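PDB 1SQ4: glyoxylate-induced Protein from Pseudomonas aeruginosa, which is of unproven function but may be a ureidoglycine aminohydrolase, and folds as two cupin barrels in one chain. Local coordinates for residues A[57-65]-A[237-245]; A[75-85]-A[124-132]. All coordinates share one frame; numbering follows the deposited sequence.

Contact 1: residues A[57-65]-A[237-245]; sequences IARPLSGFA and GDFMWLRAF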
loop_
_atom_site.group_PDB
_atom_site.type_symbol
_atom_site.label_atom_id
_atom_site.label_comp_id
_atom_site.label_asym_id
_atom_site.label_seq_id
_atom_site.Cartn_x
_atom_site.Cartn_y
_atom_site.Cartn_z
ATOM N N ILE A 57 -19.416 -20.181 -10.768
ATOM C CA ILE A 57 -19.033 -18.798 -10.535
ATOM C C ILE A 57 -19.941 -18.250 -9.448
ATOM O O ILE A 57 -20.990 -17.680 -9.721
ATOM C CB ILE A 57 -19.164 -17.954 -11.822
ATOM C CG1 ILE A 57 -19.158 -16.463 -11.495
ATOM C CG2 ILE A 57 -20.452 -18.274 -12.511
ATOM C CD1 ILE A 57 -17.942 -16.015 -10.745
ATOM N N ALA A 58 -19.533 -18.458 -8.205
ATOM C CA ALA A 58 -20.293 -17.994 -7.051
ATOM C C ALA A 58 -19.286 -17.523 -6.002
ATOM O O ALA A 58 -18.098 -17.792 -6.129
ATOM C CB ALA A 58 -21.138 -19.136 -6.507
ATOM N N ARG A 59 -19.759 -16.831 -4.973
ATOM C CA ARG A 59 -18.887 -16.323 -3.910
ATOM C C ARG A 59 -17.592 -15.685 -4.435
ATOM O O ARG A 59 -16.492 -16.027 -3.975
ATOM C CB ARG A 59 -18.528 -17.450 -2.928
ATOM C CG ARG A 59 -19.723 -18.099 -2.279
ATOM C CD ARG A 59 -19.332 -18.839 -1.013
ATOM N NE ARG A 59 -18.618 -20.095 -1.259
ATOM C CZ ARG A 59 -19.149 -21.158 -1.860
ATOM N NH1 ARG A 59 -20.408 -21.125 -2.285
ATOM N NH2 ARG A 59 -18.419 -22.249 -2.032
ATOM N N PRO A 60 -17.700 -14.745 -5.383
ATOM C CA PRO A 60 -16.511 -14.097 -5.937
ATOM C C PRO A 60 -15.657 -13.461 -4.851
ATOM O O PRO A 60 -14.425 -13.446 -4.929
ATOM C CB PRO A 60 -17.094 -13.043 -6.871
ATOM C CG PRO A 60 -18.441 -13.587 -7.228
ATOM C CD PRO A 60 -18.921 -14.127 -5.915
ATOM N N LEU A 61 -16.332 -12.934 -3.838
ATOM C CA LEU A 61 -15.670 -12.260 -2.729
ATOM C C LEU A 61 -16.349 -12.661 -1.442
ATOM O O LEU A 61 -17.516 -13.056 -1.441
ATOM C CB LEU A 61 -15.774 -10.744 -2.911
ATOM C CG LEU A 61 -14.543 -9.877 -3.181
ATOM C CD1 LEU A 61 -13.590 -10.527 -4.167
ATOM C CD2 LEU A 61 -15.031 -8.540 -3.685
ATOM N N SER A 62 -15.623 -12.546 -0.339
ATOM C CA SER A 62 -16.170 -12.927 0.956
ATOM C C SER A 62 -17.321 -12.022 1.369
ATOM O O SER A 62 -17.574 -10.989 0.749
ATOM C CB SER A 62 -15.079 -12.874 2.029
ATOM O OG SER A 62 -14.831 -11.540 2.447
ATOM N N GLY A 63 -18.028 -12.427 2.416
ATOM C CA GLY A 63 -19.128 -11.620 2.900
ATOM C C GLY A 63 -20.476 -11.915 2.282
ATOM O O GLY A 63 -20.796 -13.063 1.989
ATOM N N PHE A 64 -21.272 -10.868 2.086
ATOM C CA PHE A 64 -22.605 -11.018 1.525
ATOM C C PHE A 64 -22.556 -11.302 0.033
ATOM O O PHE A 64 -22.785 -10.418 -0.793
ATOM C CB PHE A 64 -23.436 -9.759 1.811
ATOM C CG PHE A 64 -24.925 -9.944 1.608
ATOM C CD1 PHE A 64 -25.492 -9.846 0.341
ATOM C CD2 PHE A 64 -25.760 -10.209 2.696
ATOM C CE1 PHE A 64 -26.865 -10.001 0.160
ATOM C CE2 PHE A 64 -27.138 -10.365 2.523
ATOM C CZ PHE A 64 -27.689 -10.263 1.254
ATOM N N ALA A 65 -22.265 -12.558 -0.295
ATOM C CA ALA A 65 -22.173 -13.001 -1.677
ATOM C C ALA A 65 -22.646 -14.441 -1.835
ATOM O O ALA A 65 -22.012 -15.244 -2.521
ATOM C CB ALA A 65 -20.744 -12.872 -2.166
ATOM N N GLY A 237 -16.450 -12.996 -21.728
ATOM C CA GLY A 237 -16.035 -14.134 -20.936
ATOM C C GLY A 237 -15.581 -13.731 -19.545
ATOM O O GLY A 237 -15.520 -14.556 -18.634
ATOM N N ASP A 238 -15.251 -12.457 -19.375
ATOM C CA ASP A 238 -14.817 -11.985 -18.077
ATOM C C ASP A 238 -16.033 -11.723 -17.212
ATOM O O ASP A 238 -17.101 -11.380 -17.714
ATOM C CB ASP A 238 -13.974 -10.710 -18.205
ATOM C CG ASP A 238 -12.659 -10.946 -18.941
ATOM O OD1 ASP A 238 -12.292 -12.123 -19.164
ATOM O OD2 ASP A 238 -11.985 -9.950 -19.290
ATOM N N PHE A 239 -15.852 -11.908 -15.910
ATOM C CA PHE A 239 -16.906 -11.711 -14.934
ATOM C C PHE A 239 -16.454 -10.682 -13.894
ATOM O O PHE A 239 -15.324 -10.740 -13.406
ATOM C CB PHE A 239 -17.219 -13.038 -14.236
ATOM C CG PHE A 239 -18.308 -12.936 -13.215
ATOM C CD1 PHE A 239 -19.620 -12.722 -13.609
ATOM C CD2 PHE A 239 -18.018 -12.982 -11.860
ATOM C CE1 PHE A 239 -20.623 -12.550 -12.680
ATOM C CE2 PHE A 239 -19.021 -12.810 -10.919
ATOM C CZ PHE A 239 -20.328 -12.590 -11.334
HETATM N N MSE A 240 -17.334 -9.736 -13.572
HETATM C CA MSE A 240 -17.039 -8.711 -12.573
HETATM C C MSE A 240 -18.077 -8.796 -11.477
HETATM O O MSE A 240 -19.267 -8.884 -11.763
HETATM C CB MSE A 240 -17.096 -7.305 -13.182
HETATM C CG MSE A 240 -16.146 -7.058 -14.348
HETATM SE SE MSE A 240 -16.473 -5.340 -15.202
HETATM C CE MSE A 240 -18.211 -5.652 -15.946
ATOM N N TRP A 241 -17.629 -8.770 -10.230
ATOM C CA TRP A 241 -18.542 -8.815 -9.099
ATOM C C TRP A 241 -18.440 -7.533 -8.305
ATOM O O TRP A 241 -17.350 -7.152 -7.888
ATOM C CB TRP A 241 -18.221 -9.988 -8.182
ATOM C CG TRP A 241 -19.047 -9.966 -6.941
ATOM C CD1 TRP A 241 -18.666 -9.541 -5.714
ATOM C CD2 TRP A 241 -20.435 -10.305 -6.837
ATOM N NE1 TRP A 241 -19.727 -9.590 -4.842
ATOM C CE2 TRP A 241 -20.825 -10.061 -5.506
ATOM C CE3 TRP A 241 -21.381 -10.801 -7.741
ATOM C CZ2 TRP A 241 -22.121 -10.278 -5.057
ATOM C CZ3 TRP A 241 -22.669 -11.017 -7.300
ATOM C CH2 TRP A 241 -23.027 -10.764 -5.967
ATOM N N LEU A 242 -19.580 -6.882 -8.086
ATOM C CA LEU A 242 -19.634 -5.629 -7.336
ATOM C C LEU A 242 -20.251 -5.790 -5.948
ATOM O O LEU A 242 -21.296 -6.420 -5.802
ATOM C CB LEU A 242 -20.408 -4.587 -8.129
ATOM C CG LEU A 242 -19.608 -3.983 -9.283
ATOM C CD1 LEU A 242 -20.108 -4.474 -10.620
ATOM C CD2 LEU A 242 -19.729 -2.464 -9.194
ATOM N N ARG A 243 -19.600 -5.195 -4.943
ATOM C CA ARG A 243 -20.010 -5.270 -3.537
ATOM C C ARG A 243 -21.206 -4.441 -3.097
ATOM O O ARG A 243 -22.070 -4.938 -2.357
ATOM C CB ARG A 243 -18.834 -4.921 -2.612
ATOM C CG ARG A 243 -18.091 -6.113 -2.018
ATOM C CD ARG A 243 -18.380 -6.329 -0.527
ATOM N NE ARG A 243 -17.772 -7.564 -0.035
ATOM C CZ ARG A 243 -16.460 -7.765 0.043
ATOM N NH1 ARG A 243 -15.980 -8.921 0.493
ATOM N NH2 ARG A 243 -15.629 -6.797 -0.315
ATOM N N ALA A 244 -21.249 -3.185 -3.517
ATOM C CA ALA A 244 -22.340 -2.282 -3.147
ATOM C C ALA A 244 -21.792 -0.875 -3.157
ATOM O O ALA A 244 -20.716 -0.606 -2.619
ATOM C CB ALA A 244 -22.897 -2.600 -1.767
ATOM N N PHE A 245 -22.553 0.011 -3.783
ATOM C CA PHE A 245 -22.182 1.397 -3.917
ATOM C C PHE A 245 -20.887 1.521 -4.687
ATOM O O PHE A 245 -20.385 2.620 -4.883
ATOM C CB PHE A 245 -22.053 2.033 -2.545
ATOM C CG PHE A 245 -23.326 2.060 -1.779
ATOM C CD1 PHE A 245 -24.351 2.928 -2.140
ATOM C CD2 PHE A 245 -23.511 1.206 -0.699
ATOM C CE1 PHE A 245 -25.546 2.955 -1.427
ATOM C CE2 PHE A 245 -24.701 1.220 0.022
ATOM C CZ PHE A 245 -25.721 2.095 -0.346
#

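Contact 2: residues A[75-85]-A[124-132]; sequences LAPNGGSDKPE and ADYKVRNTT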
loop_
_atom_site.group_PDB
_atom_site.type_symbol
_atom_site.label_atom_id
_atom_site.label_comp_id
_atom_site.label_asym_id
_atom_site.label_seq_id
_atom_site.Cartn_x
_atom_site.Cartn_y
_atom_site.Cartn_z
ATOM N N LEU A 75 -23.488 -29.199 -22.289
ATOM C CA LEU A 75 -24.101 -30.504 -22.485
ATOM C C LEU A 75 -23.625 -31.090 -23.785
ATOM O O LEU A 75 -23.666 -30.441 -24.828
ATOM C CB LEU A 75 -25.617 -30.403 -22.538
ATOM C CG LEU A 75 -26.250 -29.875 -21.271
ATOM C CD1 LEU A 75 -27.746 -29.753 -21.491
ATOM C CD2 LEU A 75 -25.923 -30.798 -20.112
ATOM N N ALA A 76 -23.169 -32.326 -23.710
ATOM C CA ALA A 76 -22.715 -33.023 -24.887
ATOM C C ALA A 76 -23.979 -33.579 -25.504
ATOM O O ALA A 76 -25.044 -33.578 -24.880
ATOM C CB ALA A 76 -21.788 -34.151 -24.502
ATOM N N PRO A 77 -23.884 -34.061 -26.743
ATOM C CA PRO A 77 -25.094 -34.601 -27.347
ATOM C C PRO A 77 -25.761 -35.602 -26.420
ATOM O O PRO A 77 -25.091 -36.415 -25.780
ATOM C CB PRO A 77 -24.573 -35.227 -28.628
ATOM C CG PRO A 77 -23.481 -34.281 -29.016
ATOM C CD PRO A 77 -22.765 -34.058 -27.700
ATOM N N ASN A 78 -27.087 -35.504 -26.338
ATOM C CA ASN A 78 -27.908 -36.394 -25.525
ATOM C C ASN A 78 -27.767 -36.087 -24.035
ATOM O O ASN A 78 -28.290 -36.814 -23.198
ATOM C CB ASN A 78 -27.527 -37.850 -25.822
ATOM C CG ASN A 78 -28.567 -38.835 -25.342
ATOM O OD1 ASN A 78 -29.714 -38.804 -25.790
ATOM N ND2 ASN A 78 -28.177 -39.717 -24.423
ATOM N N GLY A 79 -27.074 -34.998 -23.713
ATOM C CA GLY A 79 -26.892 -34.622 -22.323
ATOM C C GLY A 79 -28.069 -33.864 -21.732
ATOM O O GLY A 79 -28.943 -33.388 -22.460
ATOM N N GLY A 80 -28.086 -33.747 -20.404
ATOM C CA GLY A 80 -29.166 -33.045 -19.727
ATOM C C GLY A 80 -29.631 -33.753 -18.462
ATOM O O GLY A 80 -28.854 -34.472 -17.839
ATOM N N SER A 81 -30.897 -33.565 -18.090
ATOM C CA SER A 81 -31.447 -34.174 -16.876
ATOM C C SER A 81 -32.980 -34.118 -16.711
ATOM O O SER A 81 -33.633 -33.181 -17.174
ATOM C CB SER A 81 -30.821 -33.510 -15.655
ATOM O OG SER A 81 -31.521 -33.865 -14.476
ATOM N N ASP A 82 -33.554 -35.109 -16.029
ATOM C CA ASP A 82 -34.996 -35.103 -15.804
ATOM C C ASP A 82 -35.341 -34.653 -14.397
ATOM O O ASP A 82 -36.509 -34.567 -14.027
ATOM C CB ASP A 82 -35.592 -36.474 -16.085
ATOM C CG ASP A 82 -35.495 -36.841 -17.546
ATOM O OD1 ASP A 82 -35.872 -35.991 -18.389
ATOM O OD2 ASP A 82 -35.038 -37.968 -17.852
ATOM N N LYS A 83 -34.304 -34.363 -13.620
ATOM C CA LYS A 83 -34.444 -33.885 -12.252
ATOM C C LYS A 83 -33.319 -32.876 -12.090
ATOM O O LYS A 83 -32.442 -33.038 -11.246
ATOM C CB LYS A 83 -34.271 -35.041 -11.268
ATOM C CG LYS A 83 -35.356 -36.100 -11.381
ATOM C CD LYS A 83 -34.934 -37.460 -10.803
ATOM C CE LYS A 83 -34.846 -37.467 -9.283
ATOM N NZ LYS A 83 -34.457 -38.806 -8.757
ATOM N N PRO A 84 -33.348 -31.803 -12.895
ATOM C CA PRO A 84 -32.340 -30.739 -12.885
ATOM C C PRO A 84 -32.176 -29.987 -11.566
ATOM O O PRO A 84 -31.057 -29.800 -11.089
ATOM C CB PRO A 84 -32.792 -29.839 -14.024
ATOM C CG PRO A 84 -34.279 -29.936 -13.928
ATOM C CD PRO A 84 -34.518 -31.405 -13.700
ATOM N N GLU A 85 -33.284 -29.562 -10.971
ATOM C CA GLU A 85 -33.218 -28.834 -9.713
ATOM C C GLU A 85 -33.677 -29.691 -8.536
ATOM O O GLU A 85 -34.694 -30.377 -8.618
ATOM C CB GLU A 85 -34.078 -27.569 -9.792
ATOM C CG GLU A 85 -33.937 -26.673 -8.580
ATOM C CD GLU A 85 -32.524 -26.158 -8.423
ATOM O OE1 GLU A 85 -32.083 -25.403 -9.312
ATOM O OE2 GLU A 85 -31.857 -26.515 -7.427
ATOM N N ALA A 124 -40.937 -25.068 -9.721
ATOM C CA ALA A 124 -41.500 -25.441 -11.011
ATOM C C ALA A 124 -40.833 -26.669 -11.618
ATOM O O ALA A 124 -39.606 -26.791 -11.621
ATOM C CB ALA A 124 -41.417 -24.266 -11.977
ATOM N N ASP A 125 -41.643 -27.586 -12.132
ATOM C CA ASP A 125 -41.096 -28.786 -12.749
ATOM C C ASP A 125 -40.652 -28.486 -14.167
ATOM O O ASP A 125 -41.343 -27.801 -14.922
ATOM C CB ASP A 125 -42.123 -29.914 -12.788
ATOM C CG ASP A 125 -42.560 -30.343 -11.415
ATOM O OD1 ASP A 125 -41.683 -30.509 -10.530
ATOM O OD2 ASP A 125 -43.785 -30.529 -11.223
ATOM N N TYR A 126 -39.494 -29.015 -14.525
ATOM C CA TYR A 126 -38.967 -28.804 -15.854
ATOM C C TYR A 126 -37.836 -29.765 -16.088
ATOM O O TYR A 126 -37.441 -30.503 -15.189
ATOM C CB TYR A 126 -38.437 -27.380 -15.994
ATOM C CG TYR A 126 -37.095 -27.116 -15.330
ATOM C CD1 TYR A 126 -37.003 -26.857 -13.959
ATOM C CD2 TYR A 126 -35.924 -27.062 -16.088
ATOM C CE1 TYR A 126 -35.776 -26.536 -13.359
ATOM C CE2 TYR A 126 -34.694 -26.747 -15.502
ATOM C CZ TYR A 126 -34.632 -26.481 -14.139
ATOM O OH TYR A 126 -33.423 -26.140 -13.575
ATOM N N LYS A 127 -37.313 -29.763 -17.302
ATOM C CA LYS A 127 -36.183 -30.613 -17.599
ATOM C C LYS A 127 -35.500 -30.132 -18.850
ATOM O O LYS A 127 -36.127 -29.492 -19.684
ATOM C CB LYS A 127 -36.609 -32.081 -17.682
ATOM C CG LYS A 127 -37.878 -32.369 -18.447
ATOM C CD LYS A 127 -38.333 -33.780 -18.152
ATOM C CE LYS A 127 -39.553 -34.136 -18.963
ATOM N NZ LYS A 127 -39.917 -35.579 -18.808
ATOM N N VAL A 128 -34.201 -30.398 -18.947
ATOM C CA VAL A 128 -33.409 -29.945 -20.085
ATOM C C VAL A 128 -32.703 -31.078 -20.805
ATOM O O VAL A 128 -32.193 -32.011 -20.188
ATOM C CB VAL A 128 -32.325 -28.909 -19.650
ATOM C CG1 VAL A 128 -32.972 -27.722 -18.986
ATOM C CG2 VAL A 128 -31.340 -29.550 -18.707
ATOM N N ARG A 129 -32.649 -30.993 -22.120
ATOM C CA ARG A 129 -31.997 -32.048 -22.854
ATOM C C ARG A 129 -31.372 -31.483 -24.120
ATOM O O ARG A 129 -31.866 -30.501 -24.688
ATOM C CB ARG A 129 -33.027 -33.145 -23.172
ATOM C CG ARG A 129 -32.487 -34.358 -23.910
ATOM C CD ARG A 129 -31.468 -35.130 -23.088
ATOM N NE ARG A 129 -32.040 -35.710 -21.876
ATOM C CZ ARG A 129 -31.324 -36.332 -20.945
ATOM N NH1 ARG A 129 -31.918 -36.828 -19.871
ATOM N NH2 ARG A 129 -30.011 -36.450 -21.079
ATOM N N ASN A 130 -30.260 -32.083 -24.538
ATOM C CA ASN A 130 -29.579 -31.657 -25.753
ATOM C C ASN A 130 -29.905 -32.697 -26.824
ATOM O O ASN A 130 -29.253 -33.754 -26.897
ATOM C CB ASN A 130 -28.062 -31.589 -25.536
ATOM C CG ASN A 130 -27.317 -31.147 -26.786
ATOM O OD1 ASN A 130 -26.083 -31.092 -26.807
ATOM N ND2 ASN A 130 -28.071 -30.831 -27.843
ATOM N N THR A 131 -30.918 -32.396 -27.644
ATOM C CA THR A 131 -31.357 -33.308 -28.701
ATOM C C THR A 131 -30.591 -33.167 -30.001
ATOM O O THR A 131 -30.932 -33.831 -30.967
ATOM C CB THR A 131 -32.864 -33.140 -29.045
ATOM O OG1 THR A 131 -33.103 -31.817 -29.532
ATOM C CG2 THR A 131 -33.737 -33.390 -27.834
ATOM N N THR A 132 -29.562 -32.320 -30.039
ATOM C CA THR A 132 -28.794 -32.149 -31.275
ATOM C C THR A 132 -27.521 -32.986 -31.256
ATOM O O THR A 132 -27.216 -33.650 -30.269
ATOM C CB THR A 132 -28.367 -30.680 -31.524
ATOM O OG1 THR A 132 -27.226 -30.374 -30.712
ATOM C CG2 THR A 132 -29.498 -29.714 -31.198
#

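Contact 1: residues A[57-65]-A[237-245]
Pro60 sets CG over one face of Trp241, 3.5 Å above the indole plane and toward its rim, the two side chains crossing at about a right angle; the same carbon meets the edge of the neighbouring Phe239 ring, 3.8 Å from Phe239 CE2. A proline suits this place because its compact ring can fill the corner between two large aromatics. Ile57 lies over one face of the Phe239 ring, CG1 3.8 Å from the centroid, a CH-pi contact. With CG anti to the backbone N (chi1 -179°), Phe239 turns its ring toward loop 57-65. Ala65 CB meets the indole obliquely, 4.1 Å from Trp241 CZ2. These aromatics alternate along strand 239-244 of the second cupin barrel, and the loop after strand 52-57 of the first lies across them, joining the two halves of a bicupin. Toward the partly exposed end the packing gives way to a polar contact. Arg243 NH1 donates a fairly straight bond (162°) to Ser62 O at 2.6 Å, from above the carbonyl plane, and Leu61 CD2 lies over one guanidinium face, toward its rim. Gly63, whose backbone angles call for glycine, and Phe64 add little; Phe64 makes a cation-pi contact with Arg59 of a neighbouring subunit.

Contact 2: residues A[75-85]-A[124-132]
Arg129 NH2 has two acceptors: it donates to Asn78 O at 2.8 Å and also forms a salt bridge with Asp50; two acceptors on one nitrogen probably limit rotation of the guanidinium. The arginine starts with CG anti to the backbone N (chi1 -178°), then bends at chi2 and chi3, folding the guanidinium back over the opposite strand until Gly80 C lies 3.6 Å from its plane. Gly80 fits here because any CB would run into Val128 O and Arg129 CA. At the guanidinium edge, Asp82 OD2 makes a long salt bridge to Arg129 NH1 at 3.9 Å, the carboxylate turned 64° out of the guanidinium plane. In the sheet itself, Ser81 and Val128 form the hydrogen-bonded pair of an antiparallel ladder, Ser81 N reaching Val128 O at 2.9 Å, with a weaker return bond. Beyond the ladder Asn130 N bonds to Gly79 O, and Asn78 N closes on Asn130 O at 2.8 Å. Ser81 OG accepts from Lys83 N in an ST turn and is also bonded to Phe48 O. Further along, Pro84 CG sits over the Tyr126 face, 3.6 Å from the ring centroid, a CH-pi contact suited to the rigid, compact ring of proline, whose polarised C-H groups lie against the pi face. Before the ladder, a type II turn from Ala76 to Gly79 places Pro77 and Asn78 at its corners, where asparagine tolerates the positive phi of 73°. There the chain passes from the six-stranded to the four-stranded sheet, the two facing walls of the first cupin beta-barrel.

Contact 1 ties the two cupin halves together, whereas contact 2 stays within the first half; along the chain, 75-85 with 124-132 is nested inside the loop closed by 57-65 with 237-245. Their centres are 28 Å apart and their nearest atoms about 13 Å, so they do not touch. Strand 69-76 runs between them: Ile57 and Phe239 of contact 1 pack on its Gln70, and its last residues, Leu75 and Ala76, open contact 2. Contact 1 lies nearer the middle of the chain, 12 Å from its centre against 19 Å. Both reach the second subunit: loop 57-65 of contact 1 does so through the salt bridge of Arg59 to Glu213 of that subunit, contact 2 through Glu85 packing on its His269.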